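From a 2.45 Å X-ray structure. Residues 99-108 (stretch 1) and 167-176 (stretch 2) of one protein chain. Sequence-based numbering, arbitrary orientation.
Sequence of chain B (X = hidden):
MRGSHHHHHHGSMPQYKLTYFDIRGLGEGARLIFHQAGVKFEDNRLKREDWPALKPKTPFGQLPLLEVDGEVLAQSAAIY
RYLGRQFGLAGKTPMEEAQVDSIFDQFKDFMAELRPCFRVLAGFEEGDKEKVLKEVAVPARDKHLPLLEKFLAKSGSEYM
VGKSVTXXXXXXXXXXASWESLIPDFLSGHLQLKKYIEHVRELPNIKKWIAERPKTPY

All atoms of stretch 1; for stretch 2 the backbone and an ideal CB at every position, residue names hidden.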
ATOM      1  N   GLN B  99       5.475 -11.289   4.542  1.00 19.96           N
ATOM      2  CA  GLN B  99       6.719 -10.594   4.853  1.00 21.08           C
ATOM      3  C   GLN B  99       7.188  -9.784   3.648  1.00 21.01           C
ATOM      4  O   GLN B  99       7.751  -8.700   3.804  1.00 17.69           O
ATOM      5  CB  GLN B  99       7.806 -11.583   5.279  1.00 18.59           C
ATOM      6  CG  GLN B  99       7.544 -12.266   6.616  1.00 21.38           C
ATOM      7  CD  GLN B  99       7.525 -11.296   7.784  1.00 26.27           C
ATOM      8  OE1 GLN B  99       8.115 -10.216   7.727  1.00 27.41           O
ATOM      9  NE2 GLN B  99       6.838 -11.678   8.853  1.00 21.89           N
ATOM     10  N   VAL B 100       6.957 -10.314   2.449  1.00 14.67           N
ATOM     11  CA  VAL B 100       7.262  -9.586   1.222  1.00 16.65           C
ATOM     12  C   VAL B 100       6.383  -8.339   1.153  1.00 16.08           C
ATOM     13  O   VAL B 100       6.873  -7.246   0.884  1.00 12.30           O
ATOM     14  CB  VAL B 100       7.049 -10.467  -0.039  1.00 21.75           C
ATOM     15  CG1 VAL B 100       7.178  -9.637  -1.334  1.00 15.33           C
ATOM     16  CG2 VAL B 100       8.021 -11.648  -0.031  1.00 16.29           C
ATOM     17  N   ASP B 101       5.088  -8.509   1.404  1.00 18.24           N
ATOM     18  CA  ASP B 101       4.164  -7.382   1.431  1.00 14.92           C
ATOM     19  C   ASP B 101       4.602  -6.360   2.472  1.00 18.87           C
ATOM     20  O   ASP B 101       4.516  -5.151   2.250  1.00 16.57           O
ATOM     21  CB  ASP B 101       2.745  -7.852   1.761  1.00 15.01           C
ATOM     22  CG  ASP B 101       2.108  -8.636   0.635  1.00 18.40           C
ATOM     23  OD1 ASP B 101       2.683  -8.676  -0.474  1.00 19.27           O
ATOM     24  OD2 ASP B 101       1.018  -9.203   0.859  1.00 20.37           O
ATOM     25  N   SER B 102       5.076  -6.859   3.610  1.00 19.15           N
ATOM     26  CA  SER B 102       5.416  -6.010   4.741  1.00 13.76           C
ATOM     27  C   SER B 102       6.568  -5.069   4.408  1.00 16.40           C
ATOM     28  O   SER B 102       6.478  -3.865   4.636  1.00 17.18           O
ATOM     29  CB  SER B 102       5.777  -6.866   5.956  1.00 16.68           C
ATOM     30  OG  SER B 102       5.890  -6.069   7.123  1.00 22.32           O
ATOM     31  N   ILE B 103       7.649  -5.613   3.861  1.00 16.48           N
ATOM     32  CA  ILE B 103       8.823  -4.798   3.580  1.00 21.58           C
ATOM     33  C   ILE B 103       8.550  -3.787   2.467  1.00 19.14           C
ATOM     34  O   ILE B 103       9.102  -2.688   2.475  1.00 14.86           O
ATOM     35  CB  ILE B 103      10.058  -5.663   3.220  1.00 19.52           C
ATOM     36  CG1 ILE B 103      11.308  -4.788   3.052  1.00 20.00           C
ATOM     37  CG2 ILE B 103       9.807  -6.474   1.959  1.00 17.18           C
ATOM     38  CD1 ILE B 103      11.717  -4.029   4.306  1.00 19.26           C
ATOM     39  N   PHE B 104       7.697  -4.151   1.515  1.00 16.99           N
ATOM     40  CA  PHE B 104       7.377  -3.237   0.426  1.00 17.08           C
ATOM     41  C   PHE B 104       6.490  -2.092   0.908  1.00 17.76           C
ATOM     42  O   PHE B 104       6.610  -0.967   0.425  1.00 19.15           O
ATOM     43  CB  PHE B 104       6.707  -3.957  -0.745  1.00 15.82           C
ATOM     44  CG  PHE B 104       6.481  -3.070  -1.935  1.00 13.66           C
ATOM     45  CD1 PHE B 104       7.538  -2.716  -2.756  1.00 14.12           C
ATOM     46  CD2 PHE B 104       5.220  -2.576  -2.224  1.00 13.11           C
ATOM     47  CE1 PHE B 104       7.341  -1.892  -3.849  1.00 15.06           C
ATOM     48  CE2 PHE B 104       5.017  -1.751  -3.316  1.00 16.15           C
ATOM     49  CZ  PHE B 104       6.078  -1.410  -4.129  1.00 14.48           C
ATOM     50  N   ASP B 105       5.604  -2.379   1.857  1.00 17.66           N
ATOM     51  CA  ASP B 105       4.767  -1.342   2.452  1.00 19.31           C
ATOM     52  C   ASP B 105       5.622  -0.326   3.206  1.00 18.51           C
ATOM     53  O   ASP B 105       5.315   0.865   3.223  1.00 17.13           O
ATOM     54  CB  ASP B 105       3.732  -1.949   3.402  1.00 17.26           C
ATOM     55  CG  ASP B 105       2.498  -2.468   2.680  1.00 25.87           C
ATOM     56  OD1 ASP B 105       2.388  -2.281   1.449  1.00 21.97           O
ATOM     57  OD2 ASP B 105       1.627  -3.057   3.354  1.00 27.36           O
ATOM     58  N   GLN B 106       6.690  -0.799   3.839  1.00 12.51           N
ATOM     59  CA  GLN B 106       7.599   0.097   4.544  1.00 17.26           C
ATOM     60  C   GLN B 106       8.363   0.941   3.530  1.00 19.10           C
ATOM     61  O   GLN B 106       8.596   2.132   3.745  1.00 17.86           O
ATOM     62  CB  GLN B 106       8.579  -0.684   5.423  1.00 19.68           C
ATOM     63  CG  GLN B 106       9.504   0.202   6.250  1.00 15.83           C
ATOM     64  CD  GLN B 106       8.747   1.106   7.207  1.00 18.48           C
ATOM     65  OE1 GLN B 106       7.651   0.774   7.655  1.00 24.57           O
ATOM     66  NE2 GLN B 106       9.330   2.259   7.520  1.00 17.10           N
ATOM     67  N   PHE B 107       8.755   0.312   2.428  1.00 17.29           N
ATOM     68  CA  PHE B 107       9.380   1.029   1.324  1.00 16.29           C
ATOM     69  C   PHE B 107       8.412   2.069   0.769  1.00 21.80           C
ATOM     70  O   PHE B 107       8.816   3.168   0.390  1.00 20.19           O
ATOM     71  CB  PHE B 107       9.799   0.054   0.224  1.00 17.79           C
ATOM     72  CG  PHE B 107       9.994   0.702  -1.115  1.00 17.05           C
ATOM     73  CD1 PHE B 107      11.152   1.407  -1.398  1.00 19.63           C
ATOM     74  CD2 PHE B 107       9.020   0.604  -2.095  1.00 20.94           C
ATOM     75  CE1 PHE B 107      11.332   2.005  -2.631  1.00 20.50           C
ATOM     76  CE2 PHE B 107       9.195   1.200  -3.330  1.00 22.15           C
ATOM     77  CZ  PHE B 107      10.352   1.900  -3.598  1.00 24.12           C
ATOM     78  N   LYS B 108       7.132   1.714   0.731  1.00 17.11           N
ATOM     79  CA  LYS B 108       6.096   2.634   0.279  1.00 18.20           C
ATOM     80  C   LYS B 108       5.978   3.845   1.205  1.00 17.73           C
ATOM     81  O   LYS B 108       5.804   4.969   0.735  1.00 21.65           O
ATOM     82  CB  LYS B 108       4.749   1.914   0.173  1.00 17.63           C
ATOM     83  CG  LYS B 108       4.425   1.396  -1.226  1.00 23.15           C
ATOM     84  CD  LYS B 108       3.201   0.485  -1.213  1.00 43.09           C
ATOM     85  CE  LYS B 108       2.037   1.080  -1.991  1.00 47.65           C
ATOM     86  NZ  LYS B 108       0.805   0.252  -1.843  1.00 37.84           N
ATOM     87  N   UNK B 167       9.301 -10.082  -5.957  1.00 21.77           N
ATOM     88  CA  UNK B 167       8.894  -8.887  -6.689  1.00 21.64           C
ATOM     89  C   UNK B 167       9.205  -7.614  -5.908  1.00 19.84           C
ATOM     90  O   UNK B 167       9.465  -6.568  -6.499  1.00 23.38           O
ATOM     91  CB  UNK B 167       7.399  -8.949  -7.010  1.00 21.64           C
ATOM     92  N   UNK B 168       9.183  -7.705  -4.582  1.00 21.21           N
ATOM     93  CA  UNK B 168       9.514  -6.562  -3.742  1.00 19.26           C
ATOM     94  C   UNK B 168      10.972  -6.173  -3.942  1.00 21.67           C
ATOM     95  O   UNK B 168      11.309  -4.990  -3.976  1.00 20.31           O
ATOM     96  CB  UNK B 168       9.239  -6.873  -2.269  1.00 19.26           C
ATOM     97  N   UNK B 169      11.834  -7.176  -4.082  1.00 24.71           N
ATOM     98  CA  UNK B 169      13.252  -6.933  -4.318  1.00 22.56           C
ATOM     99  C   UNK B 169      13.466  -6.165  -5.617  1.00 27.42           C
ATOM    100  O   UNK B 169      14.241  -5.210  -5.666  1.00 23.00           O
ATOM    101  CB  UNK B 169      14.021  -8.255  -4.354  1.00 22.56           C
ATOM    102  N   UNK B 170      12.772  -6.589  -6.669  1.00 24.58           N
ATOM    103  CA  UNK B 170      12.931  -5.990  -7.989  1.00 20.20           C
ATOM    104  C   UNK B 170      12.521  -4.519  -8.010  1.00 20.99           C
ATOM    105  O   UNK B 170      13.222  -3.676  -8.569  1.00 24.18           O
ATOM    106  CB  UNK B 170      12.110  -6.771  -9.018  1.00 20.20           C
ATOM    107  N   UNK B 171      11.379  -4.215  -7.401  1.00 21.08           N
ATOM    108  CA  UNK B 171      10.839  -2.860  -7.424  1.00 17.45           C
ATOM    109  C   UNK B 171      11.623  -1.930  -6.503  1.00 23.43           C
ATOM    110  O   UNK B 171      11.919  -0.791  -6.865  1.00 21.69           O
ATOM    111  CB  UNK B 171       9.363  -2.873  -7.022  1.00 17.45           C
ATOM    112  N   UNK B 172      11.946  -2.420  -5.309  1.00 17.99           N
ATOM    113  CA  UNK B 172      12.656  -1.620  -4.318  1.00 21.17           C
ATOM    114  C   UNK B 172      14.019  -1.177  -4.841  1.00 21.26           C
ATOM    115  O   UNK B 172      14.329   0.013  -4.850  1.00 21.30           O
ATOM    116  CB  UNK B 172      12.822  -2.410  -3.018  1.00 21.17           C
ATOM    117  N   UNK B 173      14.823  -2.138  -5.280  1.00 16.34           N
ATOM    118  CA  UNK B 173      16.188  -1.858  -5.708  1.00 21.51           C
ATOM    119  C   UNK B 173      16.244  -0.934  -6.924  1.00 20.86           C
ATOM    120  O   UNK B 173      17.157  -0.117  -7.045  1.00 26.31           O
ATOM    121  CB  UNK B 173      16.911  -3.169  -6.024  1.00 21.51           C
ATOM    122  N   UNK B 174      15.276  -1.060  -7.824  1.00 18.95           N
ATOM    123  CA  UNK B 174      15.233  -0.201  -9.002  1.00 21.51           C
ATOM    124  C   UNK B 174      14.945   1.236  -8.593  1.00 20.85           C
ATOM    125  O   UNK B 174      15.583   2.170  -9.079  1.00 18.44           O
ATOM    126  CB  UNK B 174      14.179  -0.695  -9.995  1.00 21.51           C
ATOM    127  N   UNK B 175      13.980   1.405  -7.693  1.00 18.99           N
ATOM    128  CA  UNK B 175      13.582   2.729  -7.232  1.00 24.11           C
ATOM    129  C   UNK B 175      14.714   3.392  -6.452  1.00 27.25           C
ATOM    130  O   UNK B 175      15.033   4.558  -6.682  1.00 24.05           O
ATOM    131  CB  UNK B 175      12.323   2.638  -6.367  1.00 24.11           C
ATOM    132  N   UNK B 176      15.312   2.644  -5.528  1.00 20.84           N
ATOM    133  CA  UNK B 176      16.440   3.146  -4.749  1.00 22.04           C
ATOM    134  C   UNK B 176      17.585   3.553  -5.668  1.00 25.47           C
ATOM    135  O   UNK B 176      18.206   4.597  -5.474  1.00 29.54           O
ATOM    136  CB  UNK B 176      16.913   2.092  -3.746  1.00 22.04           C
TER

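The two helices run nearly parallel, their axes at 16° and 9.6 Å apart at closest approach. Stretch 1 offers a largely apolar ridge of Val 100, Ile 103, Phe 104 and Phe 107, with the carboxylate of Asp 101 at its flank.

Position 167 points its CA-to-CB bond sideways, and its ideal CB has nothing of stretch 1 within 5.5 Å. A small residue would stop short of the ridge; a long or aromatic one could turn in toward Val 100, Phe 104 and Asp 101, and one with a donor would suit the carboxylate. The residue is Trp 167, chi1 p. Val 100 CG1 lies over its face, 3.9 Å from the centroid of the five-membered ring, while its edge meets the face of Phe 104, planes at 64°. A water accepts from Trp 167 NE1 at 3.0 Å and can donate to Asp 101 OD1, 3.1 Å away.

At 168 the bond points toward stretch 1, and the CA is 5.7 Å from that of Phe 104. The ideal CB is already 3.6 Å from Val 100 CG1 and 4.2 Å from Phe 104 CB, which favours a small residue, alanine above all, with glycine or serine conceivable. It is Ala 168, whose CB makes those contacts and also lies 4.3 Å from Ile 103 CG2.

At 169 the bond points away and 170 is out of reach; polar or apolar would serve. They are Asp 169, its carboxylate hydrogen-bonded outside the two stretches, and Leu 170, not touching stretch 1.

At 171 the bond points toward the ridge, and the ideal CB is 3.9 Å from Phe 104 CE1. A modest apolar side chain, such as valine or alanine, would fit the ring's edge. Val 171 (chi1 t) puts CG1 3.5 Å from Phe 104 CE1.

Position 172 points sideways, with Phe 107 CD1 4.5 Å from its ideal CB. Leucine, isoleucine or methionine could reach both rings. Ile 172 (chi1 m, chi2 t) lays CG1 over the face of Phe 107, 4.0 Å from the ring centroid, and the same atom sits at the edge of Phe 104, 4.0 Å from CD1. Together with 167, 168 and 171, it forms the hole that receives Phe 104 as a knob.

Positions 173 and 174 again leave stretch 1 out of range of their ideal CBs, and many residues would serve. They are Thr 173, whose OG1 donates to Asp 169 O at 2.7 Å, and Asp 174.

At 175 the bond points toward Phe 107, and the ideal CB is a tight 3.5 Å from CZ, arguing for a small residue such as alanine or serine. Ser 175 keeps CB at the ring's edge and satisfies its hydroxyl locally, OG donating to Val 171 O at 2.7 Å.

Position 176 points sideways with nothing close, leaving several choices; Leu 176 brings its end nearer, CD2 lying 4.5 Å from Phe 107 CE1.

Stretch 2 167-176: WADLVITDSL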
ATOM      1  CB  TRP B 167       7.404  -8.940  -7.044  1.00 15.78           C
ATOM      2  CG  TRP B 167       6.477  -8.982  -5.862  1.00 16.56           C
ATOM      3  CD1 TRP B 167       5.931 -10.093  -5.288  1.00 21.54           C
ATOM      4  CD2 TRP B 167       5.974  -7.862  -5.119  1.00 17.10           C
ATOM      5  NE1 TRP B 167       5.124  -9.736  -4.235  1.00 16.01           N
ATOM      6  CE2 TRP B 167       5.134  -8.372  -4.112  1.00 20.02           C
ATOM      7  CE3 TRP B 167       6.157  -6.479  -5.211  1.00 14.94           C
ATOM      8  CZ2 TRP B 167       4.477  -7.548  -3.199  1.00 17.78           C
ATOM      9  CZ3 TRP B 167       5.503  -5.665  -4.304  1.00 16.25           C
ATOM     10  CH2 TRP B 167       4.674  -6.200  -3.312  1.00 16.21           C
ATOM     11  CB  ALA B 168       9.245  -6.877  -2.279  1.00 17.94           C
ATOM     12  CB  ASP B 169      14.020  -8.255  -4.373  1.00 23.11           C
ATOM     13  CG  ASP B 169      13.983  -9.010  -3.056  1.00 32.04           C
ATOM     14  OD1 ASP B 169      14.264  -8.394  -2.005  1.00 26.80           O
ATOM     15  OD2 ASP B 169      13.672 -10.221  -3.073  1.00 29.37           O
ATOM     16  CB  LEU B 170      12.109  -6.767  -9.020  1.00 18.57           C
ATOM     17  CG  LEU B 170      12.453  -8.252  -9.179  1.00 22.06           C
ATOM     18  CD1 LEU B 170      11.474  -8.926 -10.128  1.00 21.05           C
ATOM     19  CD2 LEU B 170      13.881  -8.430  -9.669  1.00 23.42           C
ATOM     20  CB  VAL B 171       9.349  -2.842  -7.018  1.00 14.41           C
ATOM     21  CG1 VAL B 171       8.800  -1.416  -7.017  1.00 15.20           C
ATOM     22  CG2 VAL B 171       8.537  -3.716  -7.959  1.00 15.52           C
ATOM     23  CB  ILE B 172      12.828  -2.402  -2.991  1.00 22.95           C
ATOM     24  CG1 ILE B 172      11.485  -2.500  -2.267  1.00 17.91           C
ATOM     25  CG2 ILE B 172      13.853  -1.727  -2.072  1.00 17.70           C
ATOM     26  CD1 ILE B 172      11.472  -3.468  -1.099  1.00 12.51           C
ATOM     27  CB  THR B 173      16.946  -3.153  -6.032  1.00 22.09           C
ATOM     28  OG1 THR B 173      16.209  -3.915  -6.995  1.00 19.76           O
ATOM     29  CG2 THR B 173      17.142  -3.978  -4.771  1.00 16.39           C
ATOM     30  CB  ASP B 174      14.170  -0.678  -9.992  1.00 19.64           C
ATOM     31  CG  ASP B 174      14.148   0.150 -11.264  1.00 29.40           C
ATOM     32  OD1 ASP B 174      15.068  -0.011 -12.095  1.00 19.15           O
ATOM     33  OD2 ASP B 174      13.210   0.956 -11.434  1.00 31.70           O
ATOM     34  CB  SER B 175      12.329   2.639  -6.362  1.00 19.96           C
ATOM     35  OG  SER B 175      11.326   1.867  -6.994  1.00 34.06           O
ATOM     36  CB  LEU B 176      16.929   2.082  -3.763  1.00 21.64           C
ATOM     37  CG  LEU B 176      16.009   1.725  -2.595  1.00 21.82           C
ATOM     38  CD1 LEU B 176      16.656   0.652  -1.730  1.00 19.43           C
ATOM     39  CD2 LEU B 176      15.671   2.949  -1.761  1.00 15.52           C
TER
HETATM   40  O   HOH W   1       3.979 -11.191  -1.816  1.00 26.74           O
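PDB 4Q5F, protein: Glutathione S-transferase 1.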